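Local structure of bottromycin amidohydrolase (Streptomyces purpureus, 6I5S) at residues V269-V274 / A341-G346; Y82-T87 / L402-R407; A417-V422 / W452-L457; G398-V403 / G421-G426. The protein probably hydrolyses a thiazoline-containing intermediate in bottromycin biosynthesis, acting as a zinc-dependent amidohydrolase and gatekeeper of the pathway. All blocks are in the same frame, centred on the assembly; numbering follows the deposited sequence.

Contact 1 of 4, residues V269-V274 / A341-G346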
loop_
_atom_site.group_PDB
_atom_site.type_symbol
_atom_site.label_atom_id
_atom_site.label_comp_id
_atom_site.label_asym_id
_atom_site.label_seq_id
_atom_site.Cartn_x
_atom_site.Cartn_y
_atom_site.Cartn_z
ATOM N N VAL A 269 2.403 11.639 4.698
ATOM C CA VAL A 269 3.740 11.206 4.304
ATOM C C VAL A 269 3.737 9.681 4.208
ATOM O O VAL A 269 3.411 9.022 5.177
ATOM C CB VAL A 269 4.797 11.682 5.323
ATOM C CG1 VAL A 269 6.142 11.063 5.017
ATOM C CG2 VAL A 269 4.863 13.183 5.301
ATOM N N CYS A 270 4.118 9.138 3.055
ATOM C CA CYS A 270 4.163 7.697 2.804
ATOM C C CYS A 270 5.616 7.321 2.538
ATOM O O CYS A 270 6.085 7.405 1.404
ATOM C CB CYS A 270 3.248 7.328 1.619
ATOM S SG CYS A 270 3.188 5.584 1.361
ATOM N N PRO A 271 6.371 6.889 3.561
ATOM C CA PRO A 271 7.836 6.772 3.391
ATOM C C PRO A 271 8.310 5.531 2.649
ATOM O O PRO A 271 9.470 5.504 2.212
ATOM C CB PRO A 271 8.363 6.788 4.842
ATOM C CG PRO A 271 7.204 6.322 5.693
ATOM C CD PRO A 271 5.941 6.831 4.971
ATOM N N THR A 272 7.473 4.504 2.517
ATOM C CA THR A 272 7.819 3.233 1.881
ATOM C C THR A 272 9.192 2.747 2.312
ATOM O O THR A 272 10.065 2.457 1.503
ATOM C CB THR A 272 7.721 3.279 0.350
ATOM O OG1 THR A 272 8.706 4.135 -0.202
ATOM C CG2 THR A 272 6.377 3.788 -0.106
ATOM N N LEU A 273 9.325 2.542 3.627
ATOM C CA LEU A 273 10.631 2.142 4.165
ATOM C C LEU A 273 11.017 0.754 3.668
ATOM O O LEU A 273 12.207 0.477 3.403
ATOM C CB LEU A 273 10.610 2.174 5.688
ATOM C CG LEU A 273 10.375 3.578 6.236
ATOM C CD1 LEU A 273 10.072 3.484 7.749
ATOM C CD2 LEU A 273 11.593 4.538 6.022
ATOM N N VAL A 274 10.027 -0.135 3.550
ATOM C CA VAL A 274 10.287 -1.499 3.052
ATOM C C VAL A 274 10.909 -1.481 1.667
ATOM O O VAL A 274 11.749 -2.339 1.347
ATOM C CB VAL A 274 8.997 -2.338 3.073
ATOM C CG1 VAL A 274 7.889 -1.716 2.208
ATOM C CG2 VAL A 274 9.279 -3.804 2.667
ATOM N N ALA A 341 2.948 15.156 11.352
ATOM C CA ALA A 341 2.712 14.569 10.037
ATOM C C ALA A 341 1.840 13.322 10.181
ATOM O O ALA A 341 1.777 12.684 11.229
ATOM C CB ALA A 341 4.007 14.155 9.335
ATOM N N ARG A 342 1.201 12.962 9.091
ATOM C CA ARG A 342 0.221 11.882 9.073
ATOM C C ARG A 342 0.837 10.776 8.237
ATOM O O ARG A 342 0.784 10.777 7.006
ATOM C CB ARG A 342 -1.153 12.386 8.549
ATOM C CG ARG A 342 -1.754 13.479 9.450
ATOM C CD ARG A 342 -3.047 14.077 8.894
ATOM N NE ARG A 342 -4.117 13.113 9.137
ATOM C CZ ARG A 342 -5.392 13.319 8.820
ATOM N NH1 ARG A 342 -5.769 14.469 8.270
ATOM N NH2 ARG A 342 -6.286 12.379 9.052
ATOM N N LEU A 343 1.371 9.784 8.914
ATOM C CA LEU A 343 2.064 8.723 8.200
ATOM C C LEU A 343 1.084 7.741 7.552
ATOM O O LEU A 343 -0.044 7.565 8.001
ATOM C CB LEU A 343 2.977 7.957 9.128
ATOM C CG LEU A 343 4.225 8.696 9.571
ATOM C CD1 LEU A 343 4.966 7.792 10.619
ATOM C CD2 LEU A 343 5.125 8.998 8.458
ATOM N N LEU A 344 1.556 7.114 6.481
ATOM C CA LEU A 344 0.821 6.092 5.727
ATOM C C LEU A 344 1.729 4.886 5.565
ATOM O O LEU A 344 2.969 4.982 5.604
ATOM C CB LEU A 344 0.397 6.626 4.317
ATOM C CG LEU A 344 -0.438 7.898 4.325
ATOM C CD1 LEU A 344 -0.519 8.480 2.893
ATOM C CD2 LEU A 344 -1.854 7.540 4.826
ATOM N N VAL A 345 1.108 3.735 5.354
ATOM C CA VAL A 345 1.816 2.472 5.196
ATOM C C VAL A 345 1.733 2.077 3.737
ATOM O O VAL A 345 0.677 1.603 3.283
ATOM C CB VAL A 345 1.231 1.377 6.086
ATOM C CG1 VAL A 345 2.037 0.168 5.936
ATOM C CG2 VAL A 345 1.130 1.802 7.531
ATOM N N GLY A 346 2.813 2.290 2.985
ATOM C CA GLY A 346 2.854 1.898 1.595
ATOM C C GLY A 346 4.138 1.139 1.330
ATOM O O GLY A 346 5.113 1.265 2.070
HETATM O O HOH W 1 5.000 3.780 4.240
#
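Val269 holds CG1 anti to its backbone N (chi1 172°), and Leu343 turns CG anti to its carbonyl carbon (chi1 -72°). The two side chains then lie side by side, pointing the same way, with Val269 CG1 4.1 Å from Leu343 CD2. Strands 268-270 and 342-343, which carry them, run parallel. The chain between them is mainly helical and holds no strand, as in the beta-alpha barrel of the amidohydrolase superfamily. Val269 N donates to Arg342 O at 2.9 Å, approaching from above the carbonyl plane. Leu344 N returns a bond to Val269 O at 3.0 Å. The CA-H of Leu343 points to that same oxygen. Cys270 CB packs on Leu344 CB, 4.0 Å away. The Pro271 ring crosses the Leu343 side chain at about a right angle, with CD toward CD2. Cys270 SG lies 3.7 Å from Gly346 N. A side chain at Gly346 would run into this sulfur. Past the strand ends one water joins the segments. It accepts from Thr272 N and Gly346 N, and lies 2.7 Å from Leu344 O, to which it can donate. Thr272 stands at the N-cap position before helix 273-280. Its OG1 bonds to His229, a zinc ligand, so it belongs to the second shell of the metal site. Arg342, in contrast, leads away to salt bridges with Asp384 and Asp387. The Thr272 CA-H meets Gly346 O, with CA and O 3.4 Å apart.

Contact 2 of 4, residues Y82-T87 / L402-R407; sequences YDWYVT and LVFYRR
Trp84 is sandwiched between Arg406 and Phe404. The Arg406 guanidinium lies flat over one face of the indole, its plane turned only 9° from it. Arg406 CZ sits 3.6 Å from the centroid of the six-membered ring of Trp84, a cation-pi contact. On the opposite face Phe404 brings its edge in a T-shaped stack, with CD1 3.7 Å from Trp84 CD2. Val86 CG2 lies over one face of the Phe404 ring in a CH-pi contact, 3.6 Å from the ring centroid. Two things set the guanidinium on the indole. The Arg406 chain bends at chi2 (-64°), placing CD back over the Trp84 ring. Its NH1 then donates to Asp83 O at 3.1 Å, with the oxygen near the guanidinium plane. Behind these groups is an antiparallel strand pair. Tyr85 and Tyr405 form a hydrogen-bonded pair, with Tyr85 N 2.7 Å from Tyr405 O. Thr87 and Val403 form the next one, and the non-hydrogen-bonded pair Val86 and Phe404 lies between them. Thr87 OG1 rests 3.4 Å from Val403 CB. The Tyr405 hydroxyl bonds to Leu416 O. Strand 402-405 thus joins strand 84-95 to strand 421-424 in a mixed sheet. Strand 43-45 flanks 84-95, where Val43 touches both Trp84 and Val86. Phe404 also meets the rings of Phe40 and Phe428.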
loop_
_atom_site.group_PDB
_atom_site.type_symbol
_atom_site.label_atom_id
_atom_site.label_comp_id
_atom_site.label_asym_id
_atom_site.label_seq_id
_atom_site.Cartn_x
_atom_site.Cartn_y
_atom_site.Cartn_z
ATOM N N TYR A 82 -14.575 -11.567 24.521
ATOM C CA TYR A 82 -14.489 -11.280 23.097
ATOM C C TYR A 82 -14.331 -12.592 22.335
ATOM O O TYR A 82 -13.481 -13.418 22.679
ATOM C CB TYR A 82 -13.305 -10.370 22.783
ATOM C CG TYR A 82 -13.361 -8.981 23.364
ATOM C CD1 TYR A 82 -14.275 -8.037 22.893
ATOM C CD2 TYR A 82 -12.465 -8.592 24.355
ATOM C CE1 TYR A 82 -14.314 -6.756 23.410
ATOM C CE2 TYR A 82 -12.492 -7.291 24.888
ATOM C CZ TYR A 82 -13.417 -6.379 24.411
ATOM O OH TYR A 82 -13.451 -5.084 24.938
ATOM N N ASP A 83 -15.156 -12.788 21.304
ATOM C CA ASP A 83 -14.899 -13.868 20.359
ATOM C C ASP A 83 -13.976 -13.413 19.243
ATOM O O ASP A 83 -13.309 -14.228 18.601
ATOM C CB ASP A 83 -16.202 -14.353 19.724
ATOM C CG ASP A 83 -17.079 -15.125 20.700
ATOM O OD1 ASP A 83 -16.638 -15.393 21.833
ATOM O OD2 ASP A 83 -18.225 -15.418 20.320
ATOM N N TRP A 84 -13.983 -12.126 18.968
ATOM C CA TRP A 84 -13.225 -11.578 17.865
ATOM C C TRP A 84 -12.692 -10.217 18.263
ATOM O O TRP A 84 -13.343 -9.476 19.014
ATOM C CB TRP A 84 -14.074 -11.366 16.626
ATOM C CG TRP A 84 -14.712 -12.520 15.973
ATOM C CD1 TRP A 84 -16.028 -12.844 16.018
ATOM C CD2 TRP A 84 -14.097 -13.459 15.087
ATOM N NE1 TRP A 84 -16.270 -13.936 15.232
ATOM C CE2 TRP A 84 -15.100 -14.330 14.648
ATOM C CE3 TRP A 84 -12.795 -13.657 14.639
ATOM C CZ2 TRP A 84 -14.840 -15.388 13.792
ATOM C CZ3 TRP A 84 -12.554 -14.705 13.777
ATOM C CH2 TRP A 84 -13.561 -15.540 13.356
ATOM N N TYR A 85 -11.528 -9.878 17.706
ATOM C CA TYR A 85 -11.011 -8.516 17.698
ATOM C C TYR A 85 -10.953 -8.052 16.249
ATOM O O TYR A 85 -10.499 -8.810 15.383
ATOM C CB TYR A 85 -9.616 -8.481 18.314
ATOM C CG TYR A 85 -9.551 -8.908 19.734
ATOM C CD1 TYR A 85 -9.664 -7.990 20.772
ATOM C CD2 TYR A 85 -9.392 -10.244 20.064
ATOM C CE1 TYR A 85 -9.605 -8.420 22.133
ATOM C CE2 TYR A 85 -9.332 -10.652 21.408
ATOM C CZ TYR A 85 -9.430 -9.716 22.416
ATOM O OH TYR A 85 -9.381 -10.114 23.753
ATOM N N VAL A 86 -11.434 -6.834 15.978
ATOM C CA VAL A 86 -11.642 -6.383 14.615
ATOM C C VAL A 86 -10.981 -5.038 14.412
ATOM O O VAL A 86 -11.131 -4.129 15.233
ATOM C CB VAL A 86 -13.142 -6.307 14.292
ATOM C CG1 VAL A 86 -13.395 -5.535 13.058
ATOM C CG2 VAL A 86 -13.672 -7.739 14.141
ATOM N N THR A 87 -10.291 -4.902 13.287
ATOM C CA THR A 87 -9.824 -3.623 12.789
ATOM C C THR A 87 -10.486 -3.279 11.459
ATOM O O THR A 87 -10.959 -4.166 10.743
ATOM C CB THR A 87 -8.293 -3.624 12.586
ATOM O OG1 THR A 87 -7.939 -4.492 11.500
ATOM C CG2 THR A 87 -7.604 -4.152 13.832
ATOM N N LEU A 402 -13.221 -5.175 6.923
ATOM C CA LEU A 402 -12.766 -5.335 8.300
ATOM C C LEU A 402 -11.825 -6.518 8.392
ATOM O O LEU A 402 -11.935 -7.450 7.601
ATOM C CB LEU A 402 -13.956 -5.577 9.223
ATOM C CG LEU A 402 -15.019 -4.483 9.323
ATOM C CD1 LEU A 402 -16.236 -4.986 10.123
ATOM C CD2 LEU A 402 -14.368 -3.253 9.990
ATOM N N VAL A 403 -10.938 -6.510 9.392
ATOM C CA VAL A 403 -10.012 -7.614 9.617
ATOM C C VAL A 403 -10.277 -8.210 10.993
ATOM O O VAL A 403 -10.432 -7.481 11.974
ATOM C CB VAL A 403 -8.555 -7.157 9.513
ATOM C CG1 VAL A 403 -7.632 -8.343 9.440
ATOM C CG2 VAL A 403 -8.369 -6.255 8.268
ATOM N N PHE A 404 -10.341 -9.528 11.060
ATOM C CA PHE A 404 -10.771 -10.266 12.244
ATOM C C PHE A 404 -9.622 -11.097 12.815
ATOM O O PHE A 404 -8.900 -11.751 12.059
ATOM C CB PHE A 404 -11.891 -11.224 11.887
ATOM C CG PHE A 404 -13.209 -10.576 11.654
ATOM C CD1 PHE A 404 -14.251 -10.804 12.529
ATOM C CD2 PHE A 404 -13.436 -9.758 10.556
ATOM C CE1 PHE A 404 -15.504 -10.243 12.317
ATOM C CE2 PHE A 404 -14.672 -9.206 10.349
ATOM C CZ PHE A 404 -15.709 -9.432 11.235
ATOM N N TYR A 405 -9.506 -11.123 14.151
ATOM C CA TYR A 405 -8.490 -11.863 14.888
ATOM C C TYR A 405 -9.124 -12.535 16.097
ATOM O O TYR A 405 -9.947 -11.926 16.796
ATOM C CB TYR A 405 -7.390 -10.927 15.373
ATOM C CG TYR A 405 -6.684 -10.197 14.246
ATOM C CD1 TYR A 405 -5.566 -10.740 13.624
ATOM C CD2 TYR A 405 -7.134 -8.959 13.827
ATOM C CE1 TYR A 405 -4.887 -10.035 12.588
ATOM C CE2 TYR A 405 -6.506 -8.267 12.745
ATOM C CZ TYR A 405 -5.390 -8.830 12.160
ATOM O OH TYR A 405 -4.733 -8.181 11.143
ATOM N N ARG A 406 -8.745 -13.795 16.335
ATOM C CA ARG A 406 -9.222 -14.481 17.522
ATOM C C ARG A 406 -8.508 -13.982 18.768
ATOM O O ARG A 406 -9.084 -13.990 19.858
ATOM C CB ARG A 406 -9.020 -15.976 17.376
ATOM C CG ARG A 406 -9.928 -16.667 16.413
ATOM C CD ARG A 406 -11.370 -16.584 16.847
ATOM N NE ARG A 406 -12.222 -17.441 16.023
ATOM C CZ ARG A 406 -13.548 -17.503 16.130
ATOM N NH1 ARG A 406 -14.199 -16.731 17.005
ATOM N NH2 ARG A 406 -14.227 -18.356 15.364
ATOM N N ARG A 407 -7.259 -13.558 18.633
ATOM C CA ARG A 407 -6.499 -12.976 19.730
ATOM C C ARG A 407 -6.151 -11.537 19.368
ATOM O O ARG A 407 -6.082 -11.189 18.195
ATOM C CB ARG A 407 -5.219 -13.765 20.005
ATOM C CG ARG A 407 -5.452 -15.206 20.475
ATOM C CD ARG A 407 -4.142 -15.943 20.760
ATOM N NE ARG A 407 -4.376 -17.288 21.297
ATOM C CZ ARG A 407 -3.420 -18.159 21.619
ATOM N NH1 ARG A 407 -2.139 -17.849 21.461
ATOM N NH2 ARG A 407 -3.750 -19.353 22.099
HETATM O O HOH W 2 -11.499 -15.353 20.532
#

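Contact 3 of 4, residues A417-V422 / W452-L457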
loop_
_atom_site.group_PDB
_atom_site.type_symbol
_atom_site.label_atom_id
_atom_site.label_comp_id
_atom_site.label_asym_id
_atom_site.label_seq_id
_atom_site.Cartn_x
_atom_site.Cartn_y
_atom_site.Cartn_z
ATOM N N ALA A 417 -0.394 -9.650 10.738
ATOM C CA ALA A 417 -0.118 -10.285 9.454
ATOM C C ALA A 417 -0.870 -11.566 9.182
ATOM O O ALA A 417 -0.872 -12.011 8.026
ATOM C CB ALA A 417 1.375 -10.576 9.317
ATOM N N ARG A 418 -1.490 -12.192 10.173
ATOM C CA ARG A 418 -2.183 -13.447 9.951
ATOM C C ARG A 418 -3.602 -13.347 10.495
ATOM O O ARG A 418 -3.917 -13.858 11.583
ATOM C CB ARG A 418 -1.427 -14.610 10.620
ATOM C CG ARG A 418 -1.863 -15.937 10.101
ATOM C CD ARG A 418 -1.283 -17.073 10.927
ATOM N NE ARG A 418 -1.535 -18.301 10.243
ATOM C CZ ARG A 418 -2.728 -18.880 10.194
ATOM N NH1 ARG A 418 -3.767 -18.318 10.823
ATOM N NH2 ARG A 418 -2.872 -20.020 9.517
ATOM N N PRO A 419 -4.491 -12.684 9.767
ATOM C CA PRO A 419 -5.876 -12.628 10.203
ATOM C C PRO A 419 -6.458 -14.024 10.298
ATOM O O PRO A 419 -6.060 -14.947 9.587
ATOM C CB PRO A 419 -6.557 -11.822 9.109
ATOM C CG PRO A 419 -5.490 -11.032 8.407
ATOM C CD PRO A 419 -4.227 -11.866 8.583
ATOM N N ASP A 420 -7.402 -14.175 11.202
ATOM C CA ASP A 420 -8.307 -15.308 11.192
ATOM C C ASP A 420 -9.548 -15.091 10.329
ATOM O O ASP A 420 -10.367 -16.013 10.208
ATOM C CB ASP A 420 -8.694 -15.619 12.632
ATOM C CG ASP A 420 -7.483 -15.980 13.468
ATOM O OD1 ASP A 420 -6.763 -16.878 13.031
ATOM O OD2 ASP A 420 -7.224 -15.323 14.499
ATOM N N GLY A 421 -9.728 -13.900 9.789
ATOM C CA GLY A 421 -10.766 -13.628 8.815
ATOM C C GLY A 421 -10.574 -12.272 8.210
ATOM O O GLY A 421 -10.057 -11.346 8.865
ATOM N N VAL A 422 -11.020 -12.121 6.969
ATOM C CA VAL A 422 -11.004 -10.808 6.313
ATOM C C VAL A 422 -12.373 -10.634 5.673
ATOM O O VAL A 422 -12.787 -11.470 4.874
ATOM C CB VAL A 422 -9.895 -10.669 5.255
ATOM C CG1 VAL A 422 -9.991 -9.309 4.532
ATOM C CG2 VAL A 422 -8.536 -10.808 5.864
ATOM N N TRP A 452 5.933 -21.554 2.187
ATOM C CA TRP A 452 5.622 -20.194 2.640
ATOM C C TRP A 452 4.272 -20.200 3.369
ATOM O O TRP A 452 3.192 -19.859 2.811
ATOM C CB TRP A 452 5.615 -19.181 1.487
ATOM C CG TRP A 452 5.678 -17.736 1.916
ATOM C CD1 TRP A 452 5.395 -17.197 3.160
ATOM C CD2 TRP A 452 6.074 -16.633 1.101
ATOM N NE1 TRP A 452 5.640 -15.845 3.157
ATOM C CE2 TRP A 452 6.018 -15.469 1.904
ATOM C CE3 TRP A 452 6.451 -16.508 -0.235
ATOM C CZ2 TRP A 452 6.347 -14.226 1.422
ATOM C CZ3 TRP A 452 6.757 -15.268 -0.713
ATOM C CH2 TRP A 452 6.730 -14.144 0.116
ATOM N N ALA A 453 4.318 -20.543 4.664
ATOM C CA ALA A 453 3.090 -20.579 5.455
ATOM C C ALA A 453 2.489 -19.189 5.601
ATOM O O ALA A 453 3.198 -18.185 5.760
ATOM C CB ALA A 453 3.355 -21.153 6.839
ATOM N N ARG A 454 1.160 -19.110 5.541
ATOM C CA ARG A 454 0.511 -17.828 5.723
ATOM C C ARG A 454 0.833 -17.265 7.101
ATOM O O ARG A 454 0.774 -17.988 8.122
ATOM C CB ARG A 454 -1.013 -17.999 5.544
ATOM C CG ARG A 454 -1.736 -16.707 5.566
ATOM C CD ARG A 454 -3.226 -16.825 5.141
ATOM N NE ARG A 454 -3.993 -17.505 6.166
ATOM C CZ ARG A 454 -4.508 -16.906 7.236
ATOM N NH1 ARG A 454 -4.355 -15.604 7.435
ATOM N NH2 ARG A 454 -5.228 -17.606 8.091
ATOM N N GLY A 455 1.170 -15.973 7.126
ATOM C CA GLY A 455 1.619 -15.285 8.332
ATOM C C GLY A 455 3.120 -15.053 8.415
ATOM O O GLY A 455 3.558 -14.156 9.157
ATOM N N ALA A 456 3.919 -15.857 7.716
ATOM C CA ALA A 456 5.345 -15.621 7.572
ATOM C C ALA A 456 5.543 -14.507 6.543
ATOM O O ALA A 456 4.876 -14.489 5.493
ATOM C CB ALA A 456 6.045 -16.886 7.106
ATOM N N LEU A 457 6.448 -13.593 6.825
ATOM C CA LEU A 457 6.621 -12.491 5.886
ATOM C C LEU A 457 7.603 -12.828 4.785
ATOM O O LEU A 457 7.740 -12.047 3.828
ATOM C CB LEU A 457 7.083 -11.237 6.635
ATOM C CG LEU A 457 6.099 -10.776 7.724
ATOM C CD1 LEU A 457 6.595 -9.451 8.340
ATOM C CD2 LEU A 457 4.650 -10.649 7.248
HETATM O O HOH W 3 -2.532 -13.741 6.244
HETATM O O HOH W 4 -0.371 -20.400 8.313
#
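A type II beta turn from Ala453 to Ala456 sets Arg454 and Gly455 against Arg418 and Pro419. The Arg454 guanidinium grips Pro419 O with both terminal nitrogens. NH1 donates at 2.8 Å to Pro419 O, in the carbonyl plane and on a lone pair. NH2 reaches the same Pro419 O at 3.2 Å. The chain bends at chi3 (71°), which turns NE from the extended line. Asp435, on helix 431-444, takes NE in a salt bridge. Arg418 crosses Arg454 at about a right angle. Its NH1 comes within 3.2 Å of Arg454 NH2, a meeting of like charges that the carboxylate of Asp435 would probably ease. Arg418 NE makes a weak bond to Arg454 O at 3.2 Å, and one water links Arg418 NH2 to that oxygen. A second water joins Ala417 O to Arg454 NH1. A leucine in place of Arg454 would probably leave Pro419 O without its two donors and Asp435 without this salt-bridge partner. The gripped carbonyl lies just before strand 421-424. There Asp420 and Gly421 both face Phe404, forming a classic beta bulge at the start of the strand. Gly455 fits the turn because its positive phi (103°) suits glycine. Its CA lies 3.9 Å from Arg418 CB, and a CB there would clash with Arg418 CD. Beyond the turn, Leu457 CD2 touches Ala417 CB at 3.9 Å, and both residues rest on His361 of helix 358-369.

Contact 4 of 4, residues G398-V403 / G421-G426; sequences GRADLV and GVLVDG
Leu423 lays CD2 against the CB of Ala400, 3.7 Å away. Its CG is anti to the backbone N (chi1 -168°), which sets Leu423 CG 3.4 Å from Ala400 O. The same Leu423 CD2 also meets Leu402 CD1 at 4.0 Å, and the two leucines lie side by side, pointing the same way. Val61 of strand 57-62 touches both Ala400 and Leu423. The backbones of Leu402 and Leu423 form an antiparallel hydrogen-bonded pair. Leu423 N donates to Leu402 O at 2.9 Å, and Leu402 N donates in return to Leu423 O. Val403 and Val422 make the next, non-hydrogen-bonded pair. Strand 421-424 runs on into strand 427-430 as a beta hairpin. Between the two strands Asp425 and Gly426 both have positive phi, 47° and 88°, with backbone angles close to those of a type I' turn. Segment 398-403 holds this turn. Ala400, at the centre of an inverse gamma turn, offers its O to Gly426 N at 3.1 Å. Asp401 OD1 takes Asp425 N at 2.8 Å, nearly along its own C-O bond. The other oxygen, OD2, receives Arg399 NE on the syn side at 2.6 Å, in a salt bridge. Replacing Asp401 with an alanine would probably leave Asp425 N without this acceptor and Arg399 NE without its salt-bridge partner. The Arg399 side chain crosses that of Asp425 at about a right angle. Its CD is 3.5 Å from Asp425 OD1, an oxygen that forms a salt bridge with Arg133.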
loop_
_atom_site.group_PDB
_atom_site.type_symbol
_atom_site.label_atom_id
_atom_site.label_comp_id
_atom_site.label_asym_id
_atom_site.label_seq_id
_atom_site.Cartn_x
_atom_site.Cartn_y
_atom_site.Cartn_z
ATOM N N GLY A 398 -19.872 2.255 7.030
ATOM C CA GLY A 398 -20.044 2.162 5.595
ATOM C C GLY A 398 -19.717 0.763 5.125
ATOM O O GLY A 398 -20.195 -0.232 5.682
ATOM N N ARG A 399 -18.858 0.664 4.117
ATOM C CA ARG A 399 -18.564 -0.625 3.524
ATOM C C ARG A 399 -17.926 -1.534 4.566
ATOM O O ARG A 399 -17.064 -1.142 5.347
ATOM C CB ARG A 399 -17.646 -0.481 2.302
ATOM C CG ARG A 399 -17.376 -1.809 1.561
ATOM C CD ARG A 399 -16.733 -1.663 0.183
ATOM N NE ARG A 399 -15.477 -0.906 0.210
ATOM C CZ ARG A 399 -15.261 0.234 -0.435
ATOM N NH1 ARG A 399 -16.203 0.766 -1.187
ATOM N NH2 ARG A 399 -14.088 0.840 -0.330
ATOM N N ALA A 400 -18.357 -2.779 4.577
ATOM C CA ALA A 400 -17.901 -3.739 5.572
ATOM C C ALA A 400 -16.594 -4.345 5.083
ATOM O O ALA A 400 -16.533 -5.450 4.533
ATOM C CB ALA A 400 -18.973 -4.787 5.812
ATOM N N ASP A 401 -15.539 -3.563 5.257
ATOM C CA ASP A 401 -14.162 -3.950 5.026
ATOM C C ASP A 401 -13.481 -3.987 6.403
ATOM O O ASP A 401 -13.145 -2.939 6.965
ATOM C CB ASP A 401 -13.448 -2.931 4.139
ATOM C CG ASP A 401 -13.993 -2.823 2.724
ATOM O OD1 ASP A 401 -14.517 -3.804 2.132
ATOM O OD2 ASP A 401 -13.878 -1.693 2.166
ATOM N N LEU A 402 -13.221 -5.175 6.923
ATOM C CA LEU A 402 -12.766 -5.335 8.300
ATOM C C LEU A 402 -11.825 -6.518 8.392
ATOM O O LEU A 402 -11.935 -7.450 7.601
ATOM C CB LEU A 402 -13.956 -5.577 9.223
ATOM C CG LEU A 402 -15.019 -4.483 9.323
ATOM C CD1 LEU A 402 -16.236 -4.986 10.123
ATOM C CD2 LEU A 402 -14.368 -3.253 9.990
ATOM N N VAL A 403 -10.938 -6.510 9.392
ATOM C CA VAL A 403 -10.012 -7.614 9.617
ATOM C C VAL A 403 -10.277 -8.210 10.993
ATOM O O VAL A 403 -10.432 -7.481 11.974
ATOM C CB VAL A 403 -8.555 -7.157 9.513
ATOM C CG1 VAL A 403 -7.632 -8.343 9.440
ATOM C CG2 VAL A 403 -8.369 -6.255 8.268
ATOM N N GLY A 421 -9.728 -13.900 9.789
ATOM C CA GLY A 421 -10.766 -13.628 8.815
ATOM C C GLY A 421 -10.574 -12.272 8.210
ATOM O O GLY A 421 -10.057 -11.346 8.865
ATOM N N VAL A 422 -11.020 -12.121 6.969
ATOM C CA VAL A 422 -11.004 -10.808 6.313
ATOM C C VAL A 422 -12.373 -10.634 5.673
ATOM O O VAL A 422 -12.787 -11.470 4.874
ATOM C CB VAL A 422 -9.895 -10.669 5.255
ATOM C CG1 VAL A 422 -9.991 -9.309 4.532
ATOM C CG2 VAL A 422 -8.536 -10.808 5.864
ATOM N N LEU A 423 -13.078 -9.591 6.076
ATOM C CA LEU A 423 -14.357 -9.204 5.480
ATOM C C LEU A 423 -14.119 -8.167 4.399
ATOM O O LEU A 423 -13.581 -7.086 4.682
ATOM C CB LEU A 423 -15.258 -8.617 6.553
ATOM C CG LEU A 423 -16.727 -8.386 6.253
ATOM C CD1 LEU A 423 -17.453 -9.686 5.952
ATOM C CD2 LEU A 423 -17.347 -7.725 7.458
ATOM N N VAL A 424 -14.539 -8.473 3.164
ATOM C CA VAL A 424 -14.253 -7.631 2.009
ATOM C C VAL A 424 -15.582 -7.312 1.371
ATOM O O VAL A 424 -16.192 -8.207 0.762
ATOM C CB VAL A 424 -13.346 -8.313 0.980
ATOM C CG1 VAL A 424 -12.963 -7.316 -0.114
ATOM C CG2 VAL A 424 -12.184 -8.962 1.589
ATOM N N ASP A 425 -16.027 -6.062 1.490
ATOM C CA ASP A 425 -17.350 -5.647 0.942
ATOM C C ASP A 425 -18.398 -6.682 1.347
ATOM O O ASP A 425 -19.254 -7.086 0.543
ATOM C CB ASP A 425 -17.290 -5.473 -0.587
ATOM C CG ASP A 425 -18.496 -4.762 -1.162
ATOM O OD1 ASP A 425 -19.243 -4.090 -0.407
ATOM O OD2 ASP A 425 -18.702 -4.850 -2.411
ATOM N N GLY A 426 -18.326 -7.132 2.601
ATOM C CA GLY A 426 -19.314 -8.094 3.143
ATOM C C GLY A 426 -19.051 -9.572 2.952
ATOM O O GLY A 426 -19.739 -10.397 3.590
#

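Contacts 2, 3 and 4 lie together, with contact 1 apart from them. Contacts 2 and 4 share Leu402 and Val403 and use opposite edges of strand 402-405; their centres are 12 Å apart. Contact 3 shares Gly421 and Val422 with contact 4. It also touches contact 2, where Arg406 N and Asp420 OD2 lie 2.8 Å apart in a probable hydrogen bond. Contact 1 pairs the parallel strands 268-270 and 342-343, with its nearest atoms about 8 Å from contact 3 and about 12 Å from contacts 2 and 4. It is the one beside the active site: the Thr272 side chain is about 7 Å from a zinc ion. Strand 84-95 connects the regions, starting in contact 2 and reaching the zinc ligand His94.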